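Local coordinates for Sqt1 (Chaetomium thermophilum, PDB 4ZOY), which probably acts as a dedicated WD40-repeat chaperone that captures the nascent ribosomal protein Rpl10 during its translation, at residues F104-G109 against N143-C148; G164-F169 against H215-F220; V237-T240 against R245-V248; L324-D329 against R364-G369; K446-G451 against I469-D474. All coordinates share one frame; numbering follows the deposited sequence.

Overall arrangement
The chain folds into a WD40 propeller of eight four-stranded sheets, and the N-terminal strand 9-11 completes the sheet formed by the last three strands. The five contacts follow one another in series; none nests in or crosses another. Contact 1 sets the blade holding strand 104-109 against the next, and contact 2 sets that next blade against its successor; the two touch where C148 meets F220. Contact 3 closes a short loop after strand 235-239, and S238 there bonds to H215 of contact 2. Contact 4 lays the loop entering strand 331-336 against the outermost strand of its blade. Contact 5, across the chain's centre from contacts 2 and 3, binds a loop to the closing blade.

Contact 1 of 5, residues F104-G109 against N143-C148; sequences FLVSGG and NWFAPC
F145 turns the edge of its ring to strand 104-109: V106 O and the S107 carbonyl carbon lie near the ring plane, S107 CA lies in it, and G108 CA approaches obliquely. No atom of that strand sits squarely over either face. This is an interface between neighbouring blades of a WD40 propeller. Strand 142-147 is the innermost strand of one blade, and strand 104-109 is the second strand of the blade before it. The short segments run close to antiparallel, at 162°, with axes 7.9 Å apart, but no hydrogen bond joins them, and the side chain of F145 bridges the gap.

With CG anti to its own carbonyl carbon (chi1 -76°), the phenyl group reaches across so that CE2 and CZ do the touching. CE2 comes within 3.4 Å of V106 O. From the other strand the V106 side chain crosses the phenylalanine at about a right angle, and its CG1 lies 3.8 Å from F145 CE2. A94 and T96 of strand 92-97 and I157 and L159 of strand 156-161 also touch the ring, which is thus wedged between two sheets. S107 faces away and bonds through OG to H88 NE2. Glycine at 108 lets the ring come this close, because a CB there would collide with it: F145 CZ stands only 3.4 Å from G108 CA.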
# COMPACT_ATOMS: atom_id res chain seq x y z
N PHE A 104 -0.52 -14.88 -10.20
CA PHE A 104 -0.20 -15.46 -8.91
C PHE A 104 -0.82 -14.65 -7.80
O PHE A 104 -1.02 -13.44 -7.93
CB PHE A 104 1.31 -15.53 -8.69
CG PHE A 104 2.03 -16.33 -9.72
CD1 PHE A 104 2.21 -17.70 -9.56
CD2 PHE A 104 2.54 -15.72 -10.85
CE1 PHE A 104 2.88 -18.44 -10.51
CE2 PHE A 104 3.22 -16.46 -11.81
CZ PHE A 104 3.39 -17.82 -11.64
N LEU A 105 -1.15 -15.35 -6.72
CA LEU A 105 -1.52 -14.74 -5.45
C LEU A 105 -0.44 -15.11 -4.46
O LEU A 105 -0.09 -16.28 -4.33
CB LEU A 105 -2.89 -15.25 -4.98
CG LEU A 105 -3.32 -14.86 -3.57
CD1 LEU A 105 -3.46 -13.35 -3.43
CD2 LEU A 105 -4.63 -15.56 -3.21
N VAL A 106 0.09 -14.12 -3.76
CA VAL A 106 1.19 -14.35 -2.86
C VAL A 106 0.83 -13.86 -1.46
O VAL A 106 0.35 -12.74 -1.28
CB VAL A 106 2.47 -13.64 -3.35
CG1 VAL A 106 3.65 -14.05 -2.51
CG2 VAL A 106 2.73 -13.96 -4.83
N SER A 107 1.05 -14.72 -0.47
CA SER A 107 0.82 -14.33 0.92
C SER A 107 2.14 -14.25 1.68
O SER A 107 3.07 -15.02 1.43
CB SER A 107 -0.14 -15.31 1.60
OG SER A 107 0.37 -16.63 1.56
N GLY A 108 2.23 -13.31 2.61
CA GLY A 108 3.44 -13.09 3.36
C GLY A 108 3.14 -12.95 4.83
O GLY A 108 2.25 -12.20 5.20
N GLY A 109 3.86 -13.68 5.66
CA GLY A 109 3.52 -13.71 7.07
C GLY A 109 4.53 -13.14 8.04
O GLY A 109 5.69 -12.88 7.70
N ASN A 143 7.13 -7.50 6.15
CA ASN A 143 6.41 -6.28 6.51
C ASN A 143 5.49 -5.75 5.41
O ASN A 143 4.46 -5.13 5.71
CB ASN A 143 7.40 -5.18 6.91
CG ASN A 143 8.04 -5.46 8.24
OD1 ASN A 143 7.50 -6.22 9.04
ND2 ASN A 143 9.19 -4.85 8.49
N TRP A 144 5.84 -6.00 4.15
CA TRP A 144 5.06 -5.48 3.03
C TRP A 144 5.44 -6.20 1.74
O TRP A 144 6.53 -6.76 1.63
CB TRP A 144 5.27 -3.95 2.86
CG TRP A 144 6.71 -3.53 2.70
CD1 TRP A 144 7.55 -3.10 3.68
CD2 TRP A 144 7.49 -3.55 1.48
NE1 TRP A 144 8.80 -2.81 3.16
CE2 TRP A 144 8.78 -3.09 1.82
CE3 TRP A 144 7.21 -3.87 0.15
CZ2 TRP A 144 9.80 -2.98 0.87
CZ3 TRP A 144 8.22 -3.76 -0.79
CH2 TRP A 144 9.49 -3.32 -0.43
N PHE A 145 4.50 -6.17 0.79
CA PHE A 145 4.70 -6.61 -0.59
C PHE A 145 4.47 -5.44 -1.53
O PHE A 145 3.61 -4.60 -1.26
CB PHE A 145 3.70 -7.69 -1.01
CG PHE A 145 3.97 -9.06 -0.47
CD1 PHE A 145 5.23 -9.45 -0.08
CD2 PHE A 145 2.93 -9.97 -0.42
CE1 PHE A 145 5.45 -10.75 0.40
CE2 PHE A 145 3.15 -11.25 0.05
CZ PHE A 145 4.40 -11.64 0.45
N ALA A 146 5.14 -5.43 -2.67
CA ALA A 146 4.79 -4.50 -3.74
C ALA A 146 5.07 -5.15 -5.08
O ALA A 146 6.22 -5.52 -5.36
CB ALA A 146 5.58 -3.19 -3.61
N PRO A 147 4.03 -5.34 -5.91
CA PRO A 147 4.27 -5.93 -7.22
C PRO A 147 4.94 -4.92 -8.15
O PRO A 147 4.65 -3.72 -8.11
CB PRO A 147 2.87 -6.30 -7.71
CG PRO A 147 1.97 -5.29 -7.03
CD PRO A 147 2.60 -5.07 -5.67
N CYS A 148 5.83 -5.41 -9.00
CA CYS A 148 6.53 -4.59 -9.96
C CYS A 148 5.60 -4.17 -11.10
O CYS A 148 5.01 -5.02 -11.75
CB CYS A 148 7.68 -5.39 -10.49
SG CYS A 148 8.68 -4.47 -11.70

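Contact 2 of 5, residues G164-F169 against H215-F220; sequences GSVWVF and HVYDVF
The hydroxyl of Y217, which rests on V166, is gripped by two polar partners: T207 OG1 and a water 3.0 Å from Y217 OH. That water donates a hydrogen bond to G164 O at 2.9 Å, so the phenol is tied to the start of the facing segment. Y217 OH also lies 3.5 Å from V166 CG2. V166 CG1 reaches Y217 CE2 at 3.9 Å, approaching the ring obliquely, while the backbone oxygen of H215 lies over one face near the rim.

Further along, V168 and V219 meet tip to tip through their CG1 methyls, each set anti to its own backbone nitrogen (chi1 -179° and 171°). V219 CG1 also sits over the centre of the F220 ring. A phenylalanine in place of Y217 would probably leave the bridging water and T207 OG1 without their shared mate.

In the WD40 propeller this joins the third strand of one blade, 166-171, to the third strand of the next, 214-218, and the loop that follows it. Y186 of strand 180-186 stacks on the Y217 ring, and strand 204-209 contributes L205, which touches both V166 and V219.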
# COMPACT_ATOMS: atom_id res chain seq x y z
N GLY A 164 15.49 -5.59 7.87
CA GLY A 164 15.90 -4.49 7.02
C GLY A 164 16.11 -4.91 5.58
O GLY A 164 16.34 -4.07 4.72
N SER A 165 16.05 -6.21 5.32
CA SER A 165 16.34 -6.69 3.97
C SER A 165 15.17 -6.46 3.01
O SER A 165 14.02 -6.37 3.42
CB SER A 165 16.75 -8.17 3.98
OG SER A 165 15.66 -9.03 4.22
N VAL A 166 15.52 -6.34 1.74
CA VAL A 166 14.55 -6.16 0.68
C VAL A 166 14.85 -7.21 -0.38
O VAL A 166 15.98 -7.31 -0.85
CB VAL A 166 14.63 -4.75 0.09
CG1 VAL A 166 13.74 -4.63 -1.14
CG2 VAL A 166 14.23 -3.72 1.16
N TRP A 167 13.83 -8.00 -0.71
CA TRP A 167 13.95 -9.09 -1.67
C TRP A 167 13.07 -8.83 -2.88
O TRP A 167 11.93 -8.37 -2.75
CB TRP A 167 13.57 -10.42 -1.01
CG TRP A 167 14.50 -10.81 0.10
CD1 TRP A 167 14.59 -10.22 1.33
CD2 TRP A 167 15.47 -11.86 0.08
NE1 TRP A 167 15.57 -10.83 2.07
CE2 TRP A 167 16.12 -11.85 1.33
CE3 TRP A 167 15.85 -12.81 -0.87
CZ2 TRP A 167 17.14 -12.75 1.65
CZ3 TRP A 167 16.86 -13.71 -0.55
CH2 TRP A 167 17.49 -13.67 0.70
N VAL A 168 13.60 -9.12 -4.07
CA VAL A 168 12.81 -9.06 -5.28
C VAL A 168 12.78 -10.44 -5.92
O VAL A 168 13.84 -11.02 -6.17
CB VAL A 168 13.37 -8.02 -6.28
CG1 VAL A 168 12.51 -7.97 -7.53
CG2 VAL A 168 13.45 -6.64 -5.62
N PHE A 169 11.59 -10.98 -6.13
CA PHE A 169 11.42 -12.32 -6.69
C PHE A 169 10.68 -12.25 -8.00
O PHE A 169 9.79 -11.40 -8.17
CB PHE A 169 10.61 -13.23 -5.75
CG PHE A 169 11.21 -13.42 -4.40
CD1 PHE A 169 12.19 -14.38 -4.19
CD2 PHE A 169 10.77 -12.66 -3.32
CE1 PHE A 169 12.74 -14.57 -2.92
CE2 PHE A 169 11.32 -12.84 -2.06
CZ PHE A 169 12.31 -13.80 -1.85
N HIS A 215 16.74 3.83 0.58
CA HIS A 215 17.53 3.30 -0.52
C HIS A 215 16.63 3.10 -1.72
O HIS A 215 15.50 2.61 -1.58
CB HIS A 215 18.23 2.00 -0.13
CG HIS A 215 19.21 2.18 0.98
ND1 HIS A 215 20.43 2.80 0.79
CD2 HIS A 215 19.14 1.87 2.29
CE1 HIS A 215 21.07 2.85 1.94
NE2 HIS A 215 20.32 2.29 2.87
N VAL A 216 17.12 3.48 -2.89
CA VAL A 216 16.35 3.30 -4.11
C VAL A 216 17.15 2.39 -5.03
O VAL A 216 18.16 2.80 -5.60
CB VAL A 216 16.05 4.65 -4.79
CG1 VAL A 216 15.18 4.42 -6.00
CG2 VAL A 216 15.34 5.60 -3.80
N TYR A 217 16.68 1.15 -5.16
CA TYR A 217 17.47 0.09 -5.82
C TYR A 217 17.29 0.07 -7.31
O TYR A 217 16.19 0.19 -7.83
CB TYR A 217 17.10 -1.28 -5.26
CG TYR A 217 17.02 -1.32 -3.76
CD1 TYR A 217 18.17 -1.37 -2.97
CD2 TYR A 217 15.79 -1.30 -3.13
CE1 TYR A 217 18.08 -1.39 -1.58
CE2 TYR A 217 15.69 -1.32 -1.76
CZ TYR A 217 16.83 -1.36 -0.99
OH TYR A 217 16.70 -1.37 0.38
N ASP A 218 18.42 -0.12 -8.00
CA ASP A 218 18.47 -0.35 -9.44
C ASP A 218 18.17 -1.81 -9.75
O ASP A 218 19.09 -2.59 -10.04
CB ASP A 218 19.85 0.05 -9.97
CG ASP A 218 19.98 -0.14 -11.47
OD1 ASP A 218 19.00 0.07 -12.20
OD2 ASP A 218 21.11 -0.46 -11.91
N VAL A 219 16.90 -2.19 -9.68
CA VAL A 219 16.54 -3.60 -9.57
C VAL A 219 16.96 -4.43 -10.79
O VAL A 219 17.38 -5.59 -10.66
CB VAL A 219 15.03 -3.75 -9.33
CG1 VAL A 219 14.60 -5.21 -9.43
CG2 VAL A 219 14.69 -3.19 -7.95
N PHE A 220 16.86 -3.83 -11.97
CA PHE A 220 17.14 -4.57 -13.21
C PHE A 220 18.40 -4.13 -13.92
O PHE A 220 18.62 -4.50 -15.07
CB PHE A 220 15.93 -4.48 -14.13
CG PHE A 220 14.67 -5.03 -13.52
CD1 PHE A 220 14.48 -6.40 -13.40
CD2 PHE A 220 13.70 -4.18 -13.03
CE1 PHE A 220 13.32 -6.91 -12.81
CE2 PHE A 220 12.54 -4.68 -12.45
CZ PHE A 220 12.35 -6.04 -12.33
O HOH W 1 17.94 -3.07 2.54

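Contact 3 of 5, residues V237-T240 against R245-V248; sequences VSLT and RFAV
L239 and F246 are brought together by opposite choices of first torsion. The backbone already points L239 CB at the loop; with CG anti to the carbonyl carbon (chi1 -68°) and an extended second torsion (chi2 165°), the leucine then carries CD1 over the ring. The phenylalanine extends CG directly away from its backbone nitrogen (chi1 180°) and pushes its ring out toward the strand. The result is a CH-pi contact: L239 CB stands 3.7 Å from the centroid of the F246 ring, only 17° off the ring normal.

The leucine does not cover the face symmetrically. CB is displaced toward the side of CD2 and CE2, at 3.6 Å from F246 CD2, and the branch end takes the other side, with L239 CD1 3.8 Å from F246 CD1. Together they spread the aliphatic chain across one face of the ring. The backbone contributes at the rim, where T240 O lies near the ring plane, 4.0 Å from F246 CD2; the T240 side chain points away from the loop. No hydrogen bond links the two segments; the contact is chiefly leucine on ring. The turn between them is braced by D243, whose OD2 bonds to T240 N.

F246 belongs to the connection that leaves the outermost strand of one propeller blade, 235-239, for the innermost strand of the next, 252-257. L214 of strand 214-218 touches the phenylalanine on the side of the blade just left. On the side of the blade about to begin, its neighbours are K274 and V276 of strand 273-277 and I320 of strand 320-324, with R245 O bonded to K274 NZ. The ring therefore fills the seam between the outer parts of two adjacent blades.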
# COMPACT_ATOMS: atom_id res chain seq x y z
N VAL A 237 19.94 6.16 -5.27
CA VAL A 237 19.89 7.08 -4.14
C VAL A 237 20.08 6.28 -2.86
O VAL A 237 19.44 5.23 -2.68
CB VAL A 237 18.54 7.85 -4.04
CG1 VAL A 237 18.43 8.60 -2.71
CG2 VAL A 237 18.37 8.79 -5.20
N SER A 238 20.96 6.74 -1.98
CA SER A 238 21.11 6.19 -0.65
C SER A 238 21.29 7.34 0.32
O SER A 238 22.26 8.10 0.23
CB SER A 238 22.32 5.23 -0.57
OG SER A 238 22.03 3.98 -1.17
N LEU A 239 20.33 7.50 1.24
CA LEU A 239 20.39 8.56 2.24
C LEU A 239 20.17 7.96 3.62
O LEU A 239 19.30 7.10 3.80
CB LEU A 239 19.35 9.64 1.95
CG LEU A 239 19.63 10.46 0.69
CD1 LEU A 239 18.39 11.23 0.27
CD2 LEU A 239 20.79 11.41 0.94
N THR A 240 20.97 8.39 4.59
CA THR A 240 20.91 7.82 5.92
C THR A 240 20.89 8.88 7.00
O THR A 240 20.82 10.08 6.71
CB THR A 240 22.11 6.89 6.20
OG1 THR A 240 23.29 7.68 6.34
CG2 THR A 240 22.30 5.87 5.08
N ARG A 245 20.37 16.87 6.52
CA ARG A 245 19.25 17.52 5.85
C ARG A 245 18.15 16.49 5.55
O ARG A 245 17.01 16.85 5.23
CB ARG A 245 19.76 18.22 4.57
CG ARG A 245 18.70 18.70 3.62
CD ARG A 245 17.73 19.59 4.37
NE ARG A 245 16.62 19.98 3.53
CZ ARG A 245 15.63 20.78 3.91
NH1 ARG A 245 15.61 21.24 5.16
NH2 ARG A 245 14.66 21.11 3.06
N PHE A 246 18.48 15.21 5.72
CA PHE A 246 17.53 14.15 5.40
C PHE A 246 16.97 13.47 6.64
O PHE A 246 15.83 13.01 6.64
CB PHE A 246 18.21 13.09 4.52
CG PHE A 246 17.29 11.95 4.17
CD1 PHE A 246 16.27 12.15 3.26
CD2 PHE A 246 17.44 10.70 4.76
CE1 PHE A 246 15.40 11.14 2.92
CE2 PHE A 246 16.56 9.66 4.41
CZ PHE A 246 15.54 9.89 3.50
N ALA A 247 17.79 13.40 7.69
CA ALA A 247 17.48 12.60 8.87
C ALA A 247 16.15 12.95 9.52
O ALA A 247 15.89 14.09 9.87
CB ALA A 247 18.60 12.75 9.89
N VAL A 248 15.30 11.94 9.68
CA VAL A 248 14.04 12.10 10.38
C VAL A 248 14.11 11.31 11.68
O VAL A 248 13.99 10.10 11.68
CB VAL A 248 12.84 11.62 9.53
CG1 VAL A 248 11.56 11.65 10.36
CG2 VAL A 248 12.68 12.49 8.31

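Contact 4 of 5, residues L324-D329 against R364-G369; sequences LQIQSD and RRHLRG
H366 carries the whole of this contact, meeting I326 and Q327 from the outermost strand of a WD40 propeller blade. Residues 324-329 bring the chain out of the preceding blade, strand 320-324, and into the innermost strand of this one, 331-336. Along the second segment, R364 comes first and forms a salt bridge with D356 through NH1. Together with R365 it faces V354 in a classic beta bulge, an irregularity just before the histidine.

H366 follows, its ring swung out toward the loop with CG anti to the backbone N (chi1 -172°). I326 lays its CG2 methyl over one face in a CH-pi contact, 3.7 Å from the H366 ring centroid and 18° off the normal, the isoleucine and histidine side chains running alongside each other in opposite senses. Q327 crosses the histidine at a slant: its CG lies 3.8 Å from H366 NE2, and its amide plane is turned 79° from the imidazole. Q327 NE2 bonds to A345 O and S351 OG, the serine also making a weak hydrogen bond to H366 NE2. With an alanine at H366, the I326 methyl would probably lose the flat surface it lies on and S351 its weak imidazole partner.

L367 then centres an inverse gamma turn, and the chain bends so that R368 doubles back over the histidine. The imidazole is consequently sandwiched, with I326 on one face and, on the opposite one, R368 CG 3.8 Å above the centre of the ring.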
# COMPACT_ATOMS: atom_id res chain seq x y z
N LEU A 324 9.06 18.86 4.66
CA LEU A 324 7.77 19.20 5.22
C LEU A 324 7.42 18.71 6.60
O LEU A 324 7.59 17.60 6.93
CB LEU A 324 6.62 18.76 4.29
CG LEU A 324 6.82 18.97 2.80
CD1 LEU A 324 5.85 18.14 1.98
CD2 LEU A 324 6.62 20.41 2.46
N GLN A 325 6.80 19.59 7.35
CA GLN A 325 6.35 19.26 8.67
C GLN A 325 5.30 20.13 9.29
O GLN A 325 5.58 21.10 10.13
CB GLN A 325 7.55 19.16 9.62
CG GLN A 325 7.29 18.55 10.99
CD GLN A 325 8.49 18.58 11.92
OE1 GLN A 325 9.43 19.31 11.74
NE2 GLN A 325 8.45 17.75 12.91
N ILE A 326 4.14 19.76 8.75
CA ILE A 326 2.86 20.35 9.04
C ILE A 326 2.09 19.51 10.00
O ILE A 326 1.43 19.96 10.75
CB ILE A 326 2.00 20.42 7.73
CG1 ILE A 326 2.63 21.30 6.68
CG2 ILE A 326 0.57 20.86 7.99
CD1 ILE A 326 2.85 22.74 7.09
N GLN A 327 2.16 18.24 9.89
CA GLN A 327 1.47 17.37 10.83
C GLN A 327 2.34 17.06 12.04
O GLN A 327 3.51 17.46 12.08
CB GLN A 327 1.04 16.10 10.10
CG GLN A 327 0.09 16.43 8.97
CD GLN A 327 0.12 15.40 7.86
OE1 GLN A 327 1.07 15.34 7.09
NE2 GLN A 327 -0.94 14.60 7.76
N SER A 328 1.79 16.37 13.03
CA SER A 328 2.46 16.32 14.34
C SER A 328 2.93 14.93 14.76
O SER A 328 3.59 14.78 15.79
CB SER A 328 1.53 16.88 15.42
OG SER A 328 0.42 16.02 15.65
N ASP A 329 2.59 13.91 13.98
CA ASP A 329 2.94 12.55 14.35
C ASP A 329 3.22 11.76 13.07
O ASP A 329 3.06 12.30 11.97
CB ASP A 329 1.81 11.91 15.18
CG ASP A 329 2.30 10.81 16.12
OD1 ASP A 329 3.38 10.22 15.91
OD2 ASP A 329 1.56 10.51 17.09
N ARG A 364 -1.54 22.93 0.41
CA ARG A 364 -2.83 23.20 -0.21
C ARG A 364 -3.94 23.15 0.82
O ARG A 364 -4.83 23.99 0.85
CB ARG A 364 -3.10 22.19 -1.33
CG ARG A 364 -4.23 22.59 -2.25
CD ARG A 364 -4.55 21.47 -3.24
NE ARG A 364 -5.58 21.88 -4.19
CZ ARG A 364 -5.33 22.32 -5.42
NH1 ARG A 364 -4.08 22.40 -5.86
NH2 ARG A 364 -6.33 22.68 -6.21
N ARG A 365 -3.89 22.14 1.67
CA ARG A 365 -4.92 21.96 2.68
C ARG A 365 -4.43 21.06 3.79
O ARG A 365 -3.78 20.04 3.55
CB ARG A 365 -6.19 21.38 2.06
CG ARG A 365 -7.41 21.43 2.99
CD ARG A 365 -8.70 21.34 2.20
NE ARG A 365 -9.85 21.78 2.99
CZ ARG A 365 -11.05 22.03 2.48
NH1 ARG A 365 -11.26 21.88 1.17
NH2 ARG A 365 -12.04 22.44 3.27
N HIS A 366 -4.74 21.43 5.03
CA HIS A 366 -4.48 20.61 6.19
C HIS A 366 -5.83 20.17 6.74
O HIS A 366 -6.54 20.97 7.36
CB HIS A 366 -3.67 21.39 7.23
CG HIS A 366 -3.19 20.56 8.38
ND1 HIS A 366 -2.60 21.13 9.49
CD2 HIS A 366 -3.19 19.23 8.60
CE1 HIS A 366 -2.27 20.18 10.35
NE2 HIS A 366 -2.62 19.01 9.83
N LEU A 367 -6.19 18.92 6.48
CA LEU A 367 -7.47 18.37 6.94
C LEU A 367 -7.29 17.80 8.34
O LEU A 367 -7.03 16.61 8.52
CB LEU A 367 -7.98 17.30 5.98
CG LEU A 367 -8.32 17.73 4.56
CD1 LEU A 367 -8.58 16.51 3.68
CD2 LEU A 367 -9.52 18.67 4.55
N ARG A 368 -7.42 18.67 9.34
CA ARG A 368 -7.29 18.23 10.72
C ARG A 368 -8.51 17.40 11.10
O ARG A 368 -9.63 17.73 10.72
CB ARG A 368 -7.15 19.43 11.67
CG ARG A 368 -6.03 20.39 11.32
CD ARG A 368 -6.18 21.69 12.12
NE ARG A 368 -5.22 22.72 11.73
CZ ARG A 368 -4.10 22.99 12.40
NH1 ARG A 368 -3.80 22.30 13.49
NH2 ARG A 368 -3.28 23.95 11.98
N GLY A 369 -8.29 16.32 11.82
CA GLY A 369 -9.40 15.49 12.26
C GLY A 369 -10.11 14.74 11.14
O GLY A 369 -11.29 14.41 11.24

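Contact 5 of 5, residues K446-G451 against I469-D474; sequences KGHRSG and IVTVGD
H448 and T471 come at each other from opposite directions and meet at the edge of the imidazole, with T471 OG1 in the ring plane. The hydrogen bond between H448 NE2 and T471 OG1 is short, 2.6 Å, and almost straight at 171°; either partner could be the donor. On the threonine side, OG1 occupies the crowded position between its backbone nitrogen and carbonyl carbon (chi1 60°), which points the hydroxyl at the ring. The same oxygen also bonds to L479 N of the adjoining strand.

The ring's other nitrogen is held as well: H448 ND1 bonds to D475 OD1, and the second oxygen of that carboxylate takes R449 N. With both nitrogens engaged, the imidazole is fixed in its rotation. The strand backbone approaches the ring obliquely, G473 N standing 3.7 Å from H448 CE1. Glycine suits this position because a CB on residue 473 would clash with H448 ND1, only 3.8 Å from G473 CA. V457 and L479 add apolar contacts to the histidine, and F481 packs against T471.

A Gly-His pair in the loop entering a blade, a threonine on the second strand and an aspartate in the turn after it form the buried His-Thr-Asp hydrogen-bond network characteristic of WD40 repeats, here in the blade that closes the propeller.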
# COMPACT_ATOMS: atom_id res chain seq x y z
N LYS A 446 -19.46 3.88 7.32
CA LYS A 446 -19.33 3.40 8.69
C LYS A 446 -19.72 1.93 8.77
O LYS A 446 -20.41 1.42 7.90
CB LYS A 446 -20.20 4.24 9.63
CG LYS A 446 -19.82 5.71 9.63
CD LYS A 446 -20.72 6.52 10.56
CE LYS A 446 -20.29 7.98 10.61
NZ LYS A 446 -21.19 8.79 11.47
N GLY A 447 -19.25 1.24 9.81
CA GLY A 447 -19.59 -0.16 9.98
C GLY A 447 -18.58 -0.90 10.83
O GLY A 447 -18.93 -1.84 11.55
N HIS A 448 -17.31 -0.51 10.73
CA HIS A 448 -16.30 -1.08 11.60
C HIS A 448 -16.44 -0.49 12.98
O HIS A 448 -16.93 0.62 13.14
CB HIS A 448 -14.88 -0.83 11.07
CG HIS A 448 -14.50 -1.69 9.91
ND1 HIS A 448 -14.04 -2.98 10.06
CD2 HIS A 448 -14.48 -1.43 8.58
CE1 HIS A 448 -13.79 -3.49 8.86
NE2 HIS A 448 -14.04 -2.57 7.96
N ARG A 449 -15.97 -1.22 13.99
CA ARG A 449 -15.80 -0.63 15.29
C ARG A 449 -14.63 0.35 15.24
O ARG A 449 -13.70 0.20 14.43
CB ARG A 449 -15.55 -1.70 16.36
CG ARG A 449 -16.83 -2.43 16.79
CD ARG A 449 -16.60 -3.96 16.92
NE ARG A 449 -15.62 -4.25 17.93
CZ ARG A 449 -14.97 -5.40 18.11
NH1 ARG A 449 -15.15 -6.48 17.33
NH2 ARG A 449 -14.11 -5.46 19.10
N SER A 450 -14.68 1.36 16.10
CA SER A 450 -13.55 2.25 16.31
C SER A 450 -12.44 1.54 17.08
O SER A 450 -12.68 0.49 17.68
CB SER A 450 -13.98 3.49 17.09
OG SER A 450 -14.28 3.14 18.44
N GLY A 451 -11.24 2.10 17.06
CA GLY A 451 -10.15 1.55 17.86
C GLY A 451 -10.49 1.48 19.34
O GLY A 451 -10.13 0.52 20.02
N ILE A 469 -15.65 -0.58 -2.40
CA ILE A 469 -14.54 -0.55 -1.45
C ILE A 469 -14.64 -1.77 -0.55
O ILE A 469 -15.71 -2.05 -0.00
CB ILE A 469 -14.56 0.73 -0.59
CG1 ILE A 469 -14.51 1.97 -1.50
CG2 ILE A 469 -13.43 0.74 0.43
CD1 ILE A 469 -14.69 3.28 -0.75
N VAL A 470 -13.56 -2.53 -0.45
CA VAL A 470 -13.51 -3.66 0.48
C VAL A 470 -12.47 -3.35 1.53
O VAL A 470 -11.35 -2.97 1.22
CB VAL A 470 -13.18 -4.98 -0.23
CG1 VAL A 470 -13.31 -6.15 0.76
CG2 VAL A 470 -14.11 -5.19 -1.43
N THR A 471 -12.87 -3.51 2.79
CA THR A 471 -12.05 -3.12 3.94
C THR A 471 -11.60 -4.31 4.77
O THR A 471 -12.23 -5.38 4.75
CB THR A 471 -12.80 -2.19 4.87
OG1 THR A 471 -13.98 -2.86 5.34
CG2 THR A 471 -13.19 -0.90 4.16
N VAL A 472 -10.52 -4.12 5.51
CA VAL A 472 -10.10 -5.11 6.50
C VAL A 472 -9.92 -4.40 7.83
O VAL A 472 -9.36 -3.30 7.92
CB VAL A 472 -8.80 -5.86 6.08
CG1 VAL A 472 -9.05 -6.73 4.86
CG2 VAL A 472 -7.64 -4.88 5.81
N GLY A 473 -10.46 -5.01 8.89
CA GLY A 473 -10.46 -4.36 10.19
C GLY A 473 -9.74 -5.09 11.31
O GLY A 473 -9.59 -6.32 11.31
N ASP A 474 -9.33 -4.32 12.32
CA ASP A 474 -8.71 -4.91 13.50
C ASP A 474 -9.77 -5.62 14.34
O ASP A 474 -9.41 -6.40 15.23
CB ASP A 474 -8.00 -3.85 14.33
CG ASP A 474 -6.95 -4.44 15.24
OD1 ASP A 474 -6.18 -5.31 14.78
OD2 ASP A 474 -6.88 -4.03 16.42